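Local coordinates for protein alpha-1,3-glucanase (PDB 7C7D) that hydrolyses the alpha-1,3-glucosidic linkages of alpha-1,3-glucan as a thermostable glycosidase of family GH87, at residues T60-E65 and V101-P106; R90-L95 and Q187-V192; L112-S117 and D191-E196; G124-Y129 and V179-T184; L139-K144 and D163-L168. All blocks are in the same frame, centred on the assembly; numbering follows the deposited sequence.

Contact 1: T60-E65 and V101-P106; sequences TSVEAE and VEFTVP. With CA (calcium ion), chain C.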
# COMPACT_ATOMS: atom_id res chain seq x y z
N THR A 60 7.60 -15.20 1.24
CA THR A 60 6.39 -15.76 0.66
C THR A 60 5.29 -15.76 1.71
O THR A 60 5.53 -16.17 2.86
CB THR A 60 6.65 -17.18 0.15
OG1 THR A 60 7.60 -17.11 -0.91
CG2 THR A 60 5.37 -17.81 -0.37
N SER A 61 4.11 -15.31 1.32
CA SER A 61 2.97 -15.25 2.23
C SER A 61 2.15 -16.53 2.12
O SER A 61 2.00 -17.10 1.04
CB SER A 61 2.09 -14.05 1.89
OG SER A 61 2.82 -12.85 2.01
N VAL A 62 1.61 -16.97 3.26
CA VAL A 62 0.69 -18.09 3.32
C VAL A 62 -0.56 -17.62 4.05
O VAL A 62 -0.47 -17.19 5.21
CB VAL A 62 1.30 -19.31 4.03
CG1 VAL A 62 0.30 -20.46 4.05
CG2 VAL A 62 2.60 -19.73 3.34
N GLU A 63 -1.70 -17.68 3.39
CA GLU A 63 -2.95 -17.28 4.02
C GLU A 63 -3.28 -18.24 5.15
O GLU A 63 -3.15 -19.46 5.01
CB GLU A 63 -4.08 -17.27 3.01
CG GLU A 63 -3.92 -16.25 1.88
CD GLU A 63 -4.12 -14.81 2.32
OE1 GLU A 63 -3.85 -13.92 1.49
OE2 GLU A 63 -4.53 -14.57 3.47
N ALA A 64 -3.72 -17.70 6.29
CA ALA A 64 -4.05 -18.56 7.42
C ALA A 64 -5.17 -19.53 7.07
O ALA A 64 -5.18 -20.67 7.54
CB ALA A 64 -4.43 -17.70 8.62
N GLU A 65 -6.11 -19.09 6.23
CA GLU A 65 -7.23 -19.93 5.84
C GLU A 65 -6.80 -21.09 4.95
O GLU A 65 -7.61 -22.00 4.74
CB GLU A 65 -8.30 -19.07 5.16
CG GLU A 65 -7.81 -18.27 3.94
CD GLU A 65 -7.30 -16.86 4.28
OE1 GLU A 65 -6.79 -16.64 5.40
OE2 GLU A 65 -7.39 -15.97 3.40
N VAL A 101 -2.98 -22.53 14.43
CA VAL A 101 -2.94 -22.64 12.98
C VAL A 101 -1.54 -23.10 12.61
O VAL A 101 -0.55 -22.54 13.09
CB VAL A 101 -3.33 -21.33 12.28
CG1 VAL A 101 -2.48 -20.18 12.76
CG2 VAL A 101 -3.23 -21.48 10.77
N GLU A 102 -1.47 -24.18 11.83
CA GLU A 102 -0.21 -24.85 11.52
C GLU A 102 0.09 -24.59 10.05
O GLU A 102 -0.61 -25.11 9.17
CB GLU A 102 -0.35 -26.34 11.79
CG GLU A 102 0.91 -27.13 11.52
CD GLU A 102 0.75 -28.59 11.90
OE1 GLU A 102 -0.27 -28.94 12.53
OE2 GLU A 102 1.65 -29.39 11.57
N PHE A 103 1.12 -23.80 9.79
CA PHE A 103 1.52 -23.45 8.44
C PHE A 103 2.56 -24.43 7.94
O PHE A 103 3.47 -24.83 8.67
CB PHE A 103 2.15 -22.06 8.43
CG PHE A 103 1.19 -20.94 8.70
CD1 PHE A 103 0.51 -20.32 7.67
CD2 PHE A 103 0.99 -20.49 9.99
CE1 PHE A 103 -0.37 -19.29 7.92
CE2 PHE A 103 0.11 -19.46 10.25
CZ PHE A 103 -0.57 -18.85 9.21
N THR A 104 2.44 -24.80 6.67
CA THR A 104 3.52 -25.48 5.98
C THR A 104 4.44 -24.42 5.39
O THR A 104 3.99 -23.56 4.62
CB THR A 104 2.99 -26.42 4.90
OG1 THR A 104 2.24 -27.47 5.52
CG2 THR A 104 4.14 -27.03 4.12
N VAL A 105 5.70 -24.45 5.79
CA VAL A 105 6.67 -23.43 5.38
C VAL A 105 6.84 -23.48 3.86
O VAL A 105 7.08 -24.57 3.30
CB VAL A 105 8.00 -23.66 6.10
CG1 VAL A 105 9.07 -22.75 5.57
CG2 VAL A 105 7.82 -23.45 7.60
N PRO A 106 6.70 -22.36 3.15
CA PRO A 106 6.76 -22.39 1.68
C PRO A 106 8.15 -22.28 1.09
O PRO A 106 8.31 -22.55 -0.11
CB PRO A 106 5.93 -21.16 1.30
CG PRO A 106 6.23 -20.19 2.41
CD PRO A 106 6.30 -21.04 3.66
CA CA C . -6.30 -14.27 4.91
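Behind V62 on strand 60-63 and A64 in the turn after it, both resting on F103, a calcium ion is gripped by E63 OE2 at 2.3 Å and by both carboxylate oxygens of E65, OE1 and OE2, at 2.5 Å each. E63 and E65 direct their CB atoms away from 101-106, while T60 and V62 direct theirs toward it, which separates a metal-binding side from an apolar one. On the apolar side V62 CG1 meets the rim of the F103 ring in its plane, 3.6 Å from CD1. The V62 carbonyl O comes obliquely to the same ring, 3.4 Å from CE1, and A64 CB lies 4.1 Å from CZ. V62 CG2 and T60 CG2 share P106 CG, each at 3.8 Å. An alanine at F103 would probably open a gap beside V62 CG1 and A64 CB, leaving both with poorer packing. F103 also touches L181 of its own sheet and A193 of the facing one. The calcium shell is completed by S88, Q91 and D191. With strand segments 8.5 Å apart at closest and inclined at 141°, this is the face-to-face packing of two sheets in a beta-sandwich, bordered by a calcium site.

Contact 2: R90-L95 and Q187-V192; sequences RQAVRL and QVTVDV. With CA (calcium ion), chain C.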
# COMPACT_ATOMS: atom_id res chain seq x y z
N ARG A 90 -9.98 -11.81 2.07
CA ARG A 90 -11.28 -11.64 2.71
C ARG A 90 -11.59 -12.75 3.71
O ARG A 90 -12.76 -12.95 4.06
CB ARG A 90 -12.43 -11.48 1.70
CG ARG A 90 -12.11 -10.53 0.57
CD ARG A 90 -11.71 -9.12 1.07
NE ARG A 90 -11.44 -8.30 -0.11
CZ ARG A 90 -11.74 -7.02 -0.25
NH1 ARG A 90 -12.29 -6.33 0.75
NH2 ARG A 90 -11.49 -6.43 -1.41
N GLN A 91 -10.56 -13.47 4.16
CA GLN A 91 -10.73 -14.59 5.07
C GLN A 91 -9.59 -14.59 6.08
O GLN A 91 -8.49 -14.12 5.79
CB GLN A 91 -10.73 -15.92 4.32
CG GLN A 91 -11.87 -16.08 3.35
CD GLN A 91 -11.60 -17.19 2.38
OE1 GLN A 91 -11.92 -18.34 2.64
NE2 GLN A 91 -10.98 -16.85 1.25
N ALA A 92 -9.88 -15.14 7.26
CA ALA A 92 -8.89 -15.26 8.32
C ALA A 92 -9.34 -16.40 9.22
O ALA A 92 -10.38 -17.02 8.99
CB ALA A 92 -8.76 -13.93 9.09
N VAL A 93 -8.56 -16.68 10.25
CA VAL A 93 -8.85 -17.78 11.17
C VAL A 93 -8.87 -17.23 12.59
O VAL A 93 -7.86 -16.72 13.08
CB VAL A 93 -7.83 -18.92 11.04
CG1 VAL A 93 -8.15 -20.02 12.04
CG2 VAL A 93 -7.83 -19.49 9.62
N ARG A 94 -10.02 -17.35 13.25
CA ARG A 94 -10.17 -16.90 14.63
C ARG A 94 -9.72 -18.01 15.56
O ARG A 94 -10.25 -19.13 15.50
CB ARG A 94 -11.63 -16.55 14.92
CG ARG A 94 -11.84 -16.02 16.33
CD ARG A 94 -13.25 -15.48 16.52
NE ARG A 94 -14.25 -16.55 16.51
CZ ARG A 94 -15.22 -16.66 15.60
NH1 ARG A 94 -15.32 -15.77 14.62
NH2 ARG A 94 -16.08 -17.66 15.68
N LEU A 95 -8.73 -17.72 16.39
CA LEU A 95 -8.21 -18.68 17.36
C LEU A 95 -8.65 -18.24 18.74
O LEU A 95 -8.16 -17.24 19.26
CB LEU A 95 -6.68 -18.72 17.31
CG LEU A 95 -6.02 -19.02 15.97
CD1 LEU A 95 -4.51 -18.97 16.13
CD2 LEU A 95 -6.46 -20.39 15.45
N GLN A 187 -7.81 -13.95 22.30
CA GLN A 187 -8.33 -14.50 21.05
C GLN A 187 -7.71 -13.74 19.89
O GLN A 187 -7.79 -12.51 19.83
CB GLN A 187 -9.85 -14.37 21.03
CG GLN A 187 -10.54 -14.99 19.83
CD GLN A 187 -12.00 -14.61 19.78
OE1 GLN A 187 -12.34 -13.46 19.51
NE2 GLN A 187 -12.88 -15.57 20.05
N VAL A 188 -7.08 -14.47 18.96
CA VAL A 188 -6.34 -13.85 17.87
C VAL A 188 -6.95 -14.30 16.55
O VAL A 188 -7.10 -15.50 16.31
CB VAL A 188 -4.84 -14.21 17.92
CG1 VAL A 188 -4.09 -13.45 16.83
CG2 VAL A 188 -4.25 -13.92 19.30
N THR A 189 -7.28 -13.34 15.70
CA THR A 189 -7.73 -13.64 14.34
C THR A 189 -6.52 -13.49 13.43
O THR A 189 -6.00 -12.39 13.25
CB THR A 189 -8.87 -12.72 13.95
OG1 THR A 189 -9.98 -12.98 14.83
CG2 THR A 189 -9.31 -12.99 12.51
N VAL A 190 -6.04 -14.62 12.90
CA VAL A 190 -4.82 -14.65 12.09
C VAL A 190 -5.21 -14.58 10.62
O VAL A 190 -6.00 -15.39 10.14
CB VAL A 190 -3.99 -15.91 12.39
CG1 VAL A 190 -2.71 -15.91 11.57
CG2 VAL A 190 -3.67 -15.99 13.89
N ASP A 191 -4.63 -13.62 9.90
CA ASP A 191 -4.98 -13.38 8.51
C ASP A 191 -4.05 -14.11 7.54
O ASP A 191 -4.49 -14.86 6.66
CB ASP A 191 -4.96 -11.87 8.25
CG ASP A 191 -5.30 -11.51 6.83
OD1 ASP A 191 -5.78 -12.39 6.07
OD2 ASP A 191 -5.11 -10.32 6.48
N VAL A 192 -2.74 -13.86 7.68
CA VAL A 192 -1.74 -14.30 6.71
C VAL A 192 -0.40 -14.22 7.42
O VAL A 192 -0.20 -13.38 8.30
CB VAL A 192 -1.79 -13.44 5.42
CG1 VAL A 192 -1.68 -11.94 5.72
CG2 VAL A 192 -0.73 -13.88 4.41
CA CA C . -6.30 -14.27 4.91
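The guanidinium of R94 and the side-chain amide of Q187 stand with their planes 48° apart, and Q187 NE2 approaches the guanidinium obliquely. The closer touch is aliphatic: R94 CD sits 3.6 Å from both CD and NE2 of Q187 and 3.7 Å from its OE1, so the methylene lies against the whole amide group. Q187 NE2 itself is hydrogen-bonded to D96. A92 CB points toward 187-192 and meets T189 CG2 at 3.6 Å. L95 and V190 lie on the face of the sheet that R94 and T189 do not share, where L95 CD1 reaches V190 CG2 at 3.8 Å.

The backbones form an antiparallel pair. V93 with V190 and L95 with V188 are hydrogen-bonded pairs, linked by four N-H...O bonds whose angles at hydrogen run from 152° to 161°; R94 with T189 between them is a non-hydrogen-bonded pair. At the end of this pairing, Q91 O and D191 OD1 are 3.2 Å apart because both bind the calcium ion, at 2.4 Å and 2.3 Å; it is no hydrogen bond. D191 binds through both its carbonyl O and OD1. E63, E65 and S88 supply the other ligands. Two oxygens this close would be expected to repel, so the cation probably offsets that repulsion and ties the loop at Q91 to D191.

Contact 3: L112-S117 and D191-E196; sequences LTVAYS and DVADFE. With CA (calcium ion), chain C.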
# COMPACT_ATOMS: atom_id res chain seq x y z
N LEU A 112 9.54 -14.36 10.60
CA LEU A 112 8.10 -14.51 10.48
C LEU A 112 7.44 -13.17 10.72
O LEU A 112 7.75 -12.50 11.71
CB LEU A 112 7.63 -15.51 11.54
CG LEU A 112 6.14 -15.77 11.69
CD1 LEU A 112 5.59 -16.36 10.41
CD2 LEU A 112 5.90 -16.70 12.86
N THR A 113 6.54 -12.77 9.82
CA THR A 113 5.64 -11.64 10.05
C THR A 113 4.21 -12.13 9.94
O THR A 113 3.88 -12.85 8.99
CB THR A 113 5.89 -10.51 9.03
OG1 THR A 113 7.25 -10.09 9.11
CG2 THR A 113 4.98 -9.32 9.31
N VAL A 114 3.37 -11.76 10.90
CA VAL A 114 2.00 -12.25 10.96
C VAL A 114 1.05 -11.06 10.99
O VAL A 114 1.19 -10.17 11.84
CB VAL A 114 1.77 -13.14 12.19
CG1 VAL A 114 0.33 -13.62 12.24
CG2 VAL A 114 2.73 -14.32 12.17
N ALA A 115 0.08 -11.04 10.08
CA ALA A 115 -1.00 -10.07 10.11
C ALA A 115 -2.16 -10.67 10.89
O ALA A 115 -2.58 -11.80 10.63
CB ALA A 115 -1.44 -9.71 8.69
N TYR A 116 -2.68 -9.91 11.86
CA TYR A 116 -3.62 -10.46 12.82
C TYR A 116 -4.47 -9.32 13.36
O TYR A 116 -4.14 -8.14 13.21
CB TYR A 116 -2.87 -11.12 13.99
CG TYR A 116 -2.24 -10.04 14.84
CD1 TYR A 116 -1.02 -9.47 14.49
CD2 TYR A 116 -2.92 -9.50 15.94
CE1 TYR A 116 -0.48 -8.42 15.21
CE2 TYR A 116 -2.39 -8.44 16.65
CZ TYR A 116 -1.17 -7.92 16.29
OH TYR A 116 -0.63 -6.88 17.01
N SER A 117 -5.55 -9.69 14.06
CA SER A 117 -6.36 -8.75 14.82
C SER A 117 -6.67 -9.35 16.19
O SER A 117 -6.86 -10.57 16.30
CB SER A 117 -7.67 -8.47 14.09
OG SER A 117 -8.48 -7.53 14.77
N ASP A 191 -4.63 -13.62 9.90
CA ASP A 191 -4.98 -13.38 8.51
C ASP A 191 -4.05 -14.11 7.54
O ASP A 191 -4.49 -14.86 6.66
CB ASP A 191 -4.96 -11.87 8.25
CG ASP A 191 -5.30 -11.51 6.83
OD1 ASP A 191 -5.78 -12.39 6.07
OD2 ASP A 191 -5.11 -10.32 6.48
N VAL A 192 -2.74 -13.86 7.68
CA VAL A 192 -1.74 -14.30 6.71
C VAL A 192 -0.40 -14.22 7.42
O VAL A 192 -0.20 -13.38 8.30
CB VAL A 192 -1.79 -13.44 5.42
CG1 VAL A 192 -1.68 -11.94 5.72
CG2 VAL A 192 -0.73 -13.88 4.41
N ALA A 193 0.51 -15.12 7.07
CA ALA A 193 1.86 -15.13 7.62
C ALA A 193 2.88 -15.06 6.49
O ALA A 193 2.71 -15.71 5.46
CB ALA A 193 2.10 -16.39 8.46
N ASP A 194 3.93 -14.26 6.69
CA ASP A 194 5.00 -14.09 5.72
C ASP A 194 6.25 -14.79 6.24
O ASP A 194 6.65 -14.59 7.40
CB ASP A 194 5.33 -12.61 5.50
CG ASP A 194 4.12 -11.75 5.18
OD1 ASP A 194 3.14 -12.25 4.59
OD2 ASP A 194 4.16 -10.55 5.53
N PHE A 195 6.87 -15.61 5.39
CA PHE A 195 8.06 -16.37 5.75
C PHE A 195 9.24 -15.81 4.97
O PHE A 195 9.24 -15.88 3.73
CB PHE A 195 7.82 -17.85 5.43
CG PHE A 195 6.75 -18.46 6.28
CD1 PHE A 195 5.41 -18.37 5.91
CD2 PHE A 195 7.07 -19.09 7.47
CE1 PHE A 195 4.42 -18.92 6.70
CE2 PHE A 195 6.08 -19.64 8.27
CZ PHE A 195 4.75 -19.56 7.88
N GLU A 196 10.21 -15.24 5.68
CA GLU A 196 11.28 -14.46 5.07
C GLU A 196 12.64 -15.00 5.47
O GLU A 196 12.84 -15.45 6.61
CB GLU A 196 11.20 -12.98 5.50
CG GLU A 196 12.20 -12.08 4.78
CD GLU A 196 11.94 -10.60 4.98
OE1 GLU A 196 10.88 -10.23 5.53
OE2 GLU A 196 12.81 -9.79 4.58
CA CA C . -6.30 -14.27 4.91
O HOH W 1 8.44 -10.98 6.77
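L112 carries CG anti to its backbone N (chi1 175°), and its second torsion (chi2 63°) turns CD1 to the F195 side; F195 carries its ring CG anti to the carbonyl carbon. The two side chains lie side by side and point the same way. L112 CD1 stands over one face of the F195 ring, 4.2 Å from the centroid and 22° off the normal, displaced toward the rim: a CH-pi contact. The same methyl meets A193 CB at 4.0 Å.

On the other face of the sheet, which carries T113, A115, V192 and D194, A115 CB packs on V192 CG1 at 3.7 Å, and T113 CB lies 3.9 Å from D194 OD2. A water bridges the strands farther along, bonded to T113 OG1 and donating to E196 OE1, each at 2.8 Å. D194 OD2 and E196 OE2 also form salt bridges to R372 and R346, while D194 OD1 takes a hydrogen bond from S61.

T113 and D194 exchange two backbone bonds, of which D194 N to T113 O, at 2.7 Å, is nearly straight. L112, V114 and F195 face the other sheet at L181 and V179; this is the two-faced antiparallel pairing of a beta-sandwich, with D194 and E196 salt-bridged to arginines of the beta-helix.

Contact 4: G124-Y129 and V179-T184; sequences GTLDVY and VTLQAT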
# COMPACT_ATOMS: atom_id res chain seq x y z
N GLY A 124 -1.98 -9.34 24.09
CA GLY A 124 -1.42 -10.56 24.64
C GLY A 124 -0.27 -11.05 23.79
O GLY A 124 0.47 -10.25 23.21
N THR A 125 -0.11 -12.36 23.71
CA THR A 125 0.96 -12.94 22.93
C THR A 125 0.40 -14.11 22.14
O THR A 125 -0.69 -14.61 22.41
CB THR A 125 2.13 -13.41 23.80
OG1 THR A 125 1.64 -14.31 24.79
CG2 THR A 125 2.81 -12.23 24.47
N LEU A 126 1.18 -14.53 21.15
CA LEU A 126 0.85 -15.67 20.31
C LEU A 126 2.08 -16.57 20.29
O LEU A 126 3.16 -16.13 19.89
CB LEU A 126 0.51 -15.17 18.90
CG LEU A 126 -0.11 -16.14 17.89
CD1 LEU A 126 -1.39 -16.78 18.39
CD2 LEU A 126 -0.37 -15.39 16.59
N ASP A 127 1.92 -17.80 20.76
CA ASP A 127 3.06 -18.71 20.84
C ASP A 127 3.42 -19.24 19.46
O ASP A 127 2.57 -19.35 18.57
CB ASP A 127 2.76 -19.87 21.78
CG ASP A 127 2.92 -19.50 23.25
OD1 ASP A 127 3.33 -18.35 23.54
OD2 ASP A 127 2.65 -20.36 24.12
N VAL A 128 4.70 -19.56 19.28
CA VAL A 128 5.23 -20.08 18.02
C VAL A 128 5.88 -21.42 18.29
O VAL A 128 6.72 -21.55 19.19
CB VAL A 128 6.23 -19.09 17.38
CG1 VAL A 128 6.66 -19.59 16.01
CG2 VAL A 128 5.61 -17.70 17.26
N TYR A 129 5.49 -22.43 17.51
CA TYR A 129 6.09 -23.75 17.55
C TYR A 129 6.71 -24.02 16.19
O TYR A 129 6.17 -23.60 15.16
CB TYR A 129 5.03 -24.83 17.83
CG TYR A 129 4.46 -24.81 19.23
CD1 TYR A 129 3.62 -23.79 19.66
CD2 TYR A 129 4.75 -25.84 20.13
CE1 TYR A 129 3.09 -23.78 20.93
CE2 TYR A 129 4.23 -25.84 21.41
CZ TYR A 129 3.40 -24.81 21.81
OH TYR A 129 2.88 -24.80 23.08
N VAL A 179 5.34 -24.43 10.92
CA VAL A 179 5.35 -23.35 11.90
C VAL A 179 3.91 -23.21 12.40
O VAL A 179 3.00 -22.97 11.60
CB VAL A 179 5.87 -22.04 11.31
CG1 VAL A 179 5.68 -20.89 12.30
CG2 VAL A 179 7.34 -22.17 10.94
N THR A 180 3.72 -23.37 13.70
CA THR A 180 2.40 -23.33 14.30
C THR A 180 2.29 -22.11 15.21
O THR A 180 3.19 -21.85 16.01
CB THR A 180 2.12 -24.61 15.10
OG1 THR A 180 2.19 -25.73 14.22
CG2 THR A 180 0.73 -24.56 15.71
N LEU A 181 1.20 -21.38 15.06
CA LEU A 181 0.86 -20.28 15.95
C LEU A 181 -0.24 -20.75 16.88
O LEU A 181 -1.26 -21.28 16.42
CB LEU A 181 0.38 -19.07 15.14
CG LEU A 181 1.28 -18.63 13.99
CD1 LEU A 181 0.70 -17.40 13.30
CD2 LEU A 181 2.70 -18.36 14.49
N GLN A 182 -0.02 -20.60 18.18
CA GLN A 182 -0.93 -21.11 19.20
C GLN A 182 -1.38 -19.98 20.10
O GLN A 182 -0.55 -19.34 20.77
CB GLN A 182 -0.24 -22.19 20.03
CG GLN A 182 -1.13 -22.83 21.08
CD GLN A 182 -1.00 -24.33 21.09
OE1 GLN A 182 -1.30 -25.00 20.10
NE2 GLN A 182 -0.53 -24.87 22.20
N ALA A 183 -2.69 -19.72 20.13
CA ALA A 183 -3.23 -18.69 21.01
C ALA A 183 -3.26 -19.21 22.44
O ALA A 183 -3.48 -20.39 22.66
CB ALA A 183 -4.65 -18.33 20.57
N THR A 184 -3.01 -18.33 23.41
CA THR A 184 -2.93 -18.78 24.80
C THR A 184 -3.62 -17.83 25.78
O THR A 184 -4.20 -18.28 26.77
CB THR A 184 -1.47 -18.97 25.25
OG1 THR A 184 -0.76 -17.73 25.15
CG2 THR A 184 -0.77 -20.05 24.42
O HOH W 2 -3.13 -15.75 22.49
O HOH W 3 1.52 -22.75 23.84
O HOH W 4 5.12 -26.72 14.22
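Y129 starts with CB 4.0 Å from T180 CB, in a hydrogen-bonded pair whose backbone bond Y129 N to T180 O measures 2.8 Å. Farther out, the ring crosses Q182 obliquely: its CE1 meets Q182 CB at 3.8 Å and its CZ meets Q182 NE2 at 3.9 Å, with ring and amide planes 48° apart. At the tip, Y129 OH is bonded at 2.6 Å to a water lying in the plane of the ring. That water donates to D127 OD2 at 2.7 Å, so it links Y129 and D127 of one strand, with only a weak reach to Q182 NE2 across. Q182 OE1 is hydrogen-bonded to R100. D127 OD2 also lies 3.4 Å from T184 CG2, the two side chains crossing at about a right angle.

The other face is apolar. L126 CD2 meets L181 CD1 at 4.0 Å, and V128 lies alongside L181, pointing the same way. L181 continues onto L112, V114 and V190 of the second sheet, while backbone bonds join D127 with Q182 in both directions.

The pairing, with L126, V128 and L181 on the side facing the second sheet, fits one sheet of a beta-sandwich.

Contact 5: L139-K144 and D163-L168; sequences LTVTSK and DNTRLL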
# COMPACT_ATOMS: atom_id res chain seq x y z
N LEU A 139 5.07 -14.02 19.77
CA LEU A 139 4.72 -12.81 19.06
C LEU A 139 3.87 -11.94 19.97
O LEU A 139 2.94 -12.43 20.61
CB LEU A 139 3.93 -13.14 17.79
CG LEU A 139 4.69 -13.85 16.68
CD1 LEU A 139 3.73 -14.64 15.81
CD2 LEU A 139 5.48 -12.86 15.85
N THR A 140 4.18 -10.65 20.03
CA THR A 140 3.33 -9.70 20.73
C THR A 140 2.16 -9.32 19.84
O THR A 140 2.36 -8.95 18.68
CB THR A 140 4.14 -8.46 21.11
OG1 THR A 140 5.23 -8.85 21.95
CG2 THR A 140 3.26 -7.44 21.84
N VAL A 141 0.95 -9.43 20.36
CA VAL A 141 -0.25 -9.07 19.62
C VAL A 141 -1.03 -8.03 20.42
O VAL A 141 -1.17 -8.15 21.64
CB VAL A 141 -1.13 -10.30 19.29
CG1 VAL A 141 -0.47 -11.16 18.22
CG2 VAL A 141 -1.41 -11.13 20.52
N THR A 142 -1.51 -7.01 19.73
CA THR A 142 -2.18 -5.92 20.42
C THR A 142 -3.20 -5.26 19.50
O THR A 142 -3.14 -5.38 18.27
CB THR A 142 -1.19 -4.87 20.94
OG1 THR A 142 -1.90 -3.87 21.67
CG2 THR A 142 -0.43 -4.22 19.78
N SER A 143 -4.14 -4.56 20.13
CA SER A 143 -5.10 -3.70 19.46
C SER A 143 -4.70 -2.23 19.50
O SER A 143 -5.41 -1.39 18.94
CB SER A 143 -6.49 -3.86 20.08
OG SER A 143 -6.45 -3.57 21.47
N LYS A 144 -3.55 -1.92 20.11
CA LYS A 144 -3.15 -0.54 20.34
C LYS A 144 -3.09 0.27 19.05
O LYS A 144 -3.49 1.44 19.02
CB LYS A 144 -1.79 -0.51 21.05
CG LYS A 144 -1.19 0.88 21.14
CD LYS A 144 0.15 0.88 21.85
CE LYS A 144 0.68 2.30 21.98
NZ LYS A 144 2.00 2.35 22.65
N ASP A 163 -3.02 -5.70 12.24
CA ASP A 163 -1.71 -5.21 12.62
C ASP A 163 -0.74 -6.31 12.22
O ASP A 163 -1.14 -7.45 11.98
CB ASP A 163 -1.67 -4.98 14.14
CG ASP A 163 -0.41 -4.33 14.60
OD1 ASP A 163 -0.01 -3.33 13.97
OD2 ASP A 163 0.17 -4.80 15.61
N ASN A 164 0.55 -5.96 12.15
CA ASN A 164 1.58 -6.92 11.79
C ASN A 164 2.58 -7.03 12.93
O ASN A 164 3.07 -6.02 13.45
CB ASN A 164 2.28 -6.53 10.49
CG ASN A 164 1.41 -6.79 9.28
OD1 ASN A 164 1.53 -7.83 8.63
ND2 ASN A 164 0.50 -5.86 8.98
N THR A 165 2.89 -8.26 13.30
CA THR A 165 3.86 -8.54 14.34
C THR A 165 4.91 -9.49 13.78
O THR A 165 4.59 -10.38 12.98
CB THR A 165 3.16 -9.12 15.58
OG1 THR A 165 4.12 -9.30 16.63
CG2 THR A 165 2.46 -10.44 15.27
N ARG A 166 6.17 -9.27 14.15
CA ARG A 166 7.27 -10.01 13.54
C ARG A 166 8.19 -10.60 14.60
O ARG A 166 8.25 -10.14 15.74
CB ARG A 166 8.08 -9.13 12.57
CG ARG A 166 8.93 -8.07 13.25
CD ARG A 166 9.76 -7.29 12.23
NE ARG A 166 10.60 -6.28 12.88
CZ ARG A 166 11.53 -5.57 12.26
NH1 ARG A 166 11.78 -5.74 10.97
NH2 ARG A 166 12.24 -4.68 12.95
N LEU A 167 8.94 -11.61 14.18
CA LEU A 167 9.86 -12.30 15.07
C LEU A 167 10.91 -13.01 14.24
O LEU A 167 10.58 -13.69 13.27
CB LEU A 167 9.08 -13.33 15.90
CG LEU A 167 9.73 -14.00 17.11
CD1 LEU A 167 10.46 -12.99 17.96
CD2 LEU A 167 8.66 -14.73 17.91
N LEU A 168 12.18 -12.83 14.60
CA LEU A 168 13.22 -13.72 14.11
C LEU A 168 13.03 -15.08 14.78
O LEU A 168 12.82 -15.16 15.99
CB LEU A 168 14.60 -13.17 14.44
CG LEU A 168 15.04 -11.90 13.70
CD1 LEU A 168 16.29 -11.30 14.35
CD2 LEU A 168 15.29 -12.19 12.23
O HOH W 5 6.41 -9.71 18.22
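The two sheets of a beta-sandwich come together along one side here, where strand 133-142, outermost in its five-strand sheet, runs beside strand 163-169 of the other. The key polar link is T165 OG1 donating to T140 O at 2.7 Å, with a C=O...donor angle of 141°. T165 holds OG1 anti to its backbone N (chi1 -176°), and this puts the hydroxyl on the side of T140. A water donates to the same oxygen, T165 OG1, at 2.8 Å, donates to R166 O at 3.1 Å, and accepts from T140 N at 3.0 Å, so the hydroxyl is both donor and acceptor and the edge backbone of T140 is satisfied at N and O alike. A valine in place of T165 would probably leave T140 O without this donor and the water without one of its acceptors.

The strand segments are nearly antiparallel, at 168°, yet their axes stay 6.5 Å apart, too far for direct sheet pairing; side chains and water fill the interval, as between the layers of a sandwich. L139 CD2 meets L167 CB at 3.6 Å, crossing it at a slant, and V141 CG1 lies 4.2 Å from T165 CG2. V141 also packs on Y116, whose OH accepts from T142 N. Where the edge strand ends, K144 N donates to T142 OG1 at 3.0 Å, an ST turn, and K144 NZ makes a salt bridge to E296. On the far strand D163 OD1 is hydrogen-bonded to H326, while the R166 guanidinium makes cation-pi contacts with W267 and W323.

All five contacts lie within residues 60-196, on the same side of the chain's centre. Contacts 2 and 3 share D191 and V192 on strand 188-196, their centres 10 Å apart, and join three strands of one antiparallel sheet. Contact 4 belongs to the other sheet, while contacts 1 and 5 pack the two sheets against each other, their centres 17 Å apart. Contact 5 is nested inside the loop closed by contact 4, and contact 4 inside that closed by contact 3; the segments of contacts 1 and 2 alternate along the chain. Contacts 1, 2 and 3 all reach the calcium, so one metal joins pieces of chain far apart in sequence at a single site beside strand 188-196.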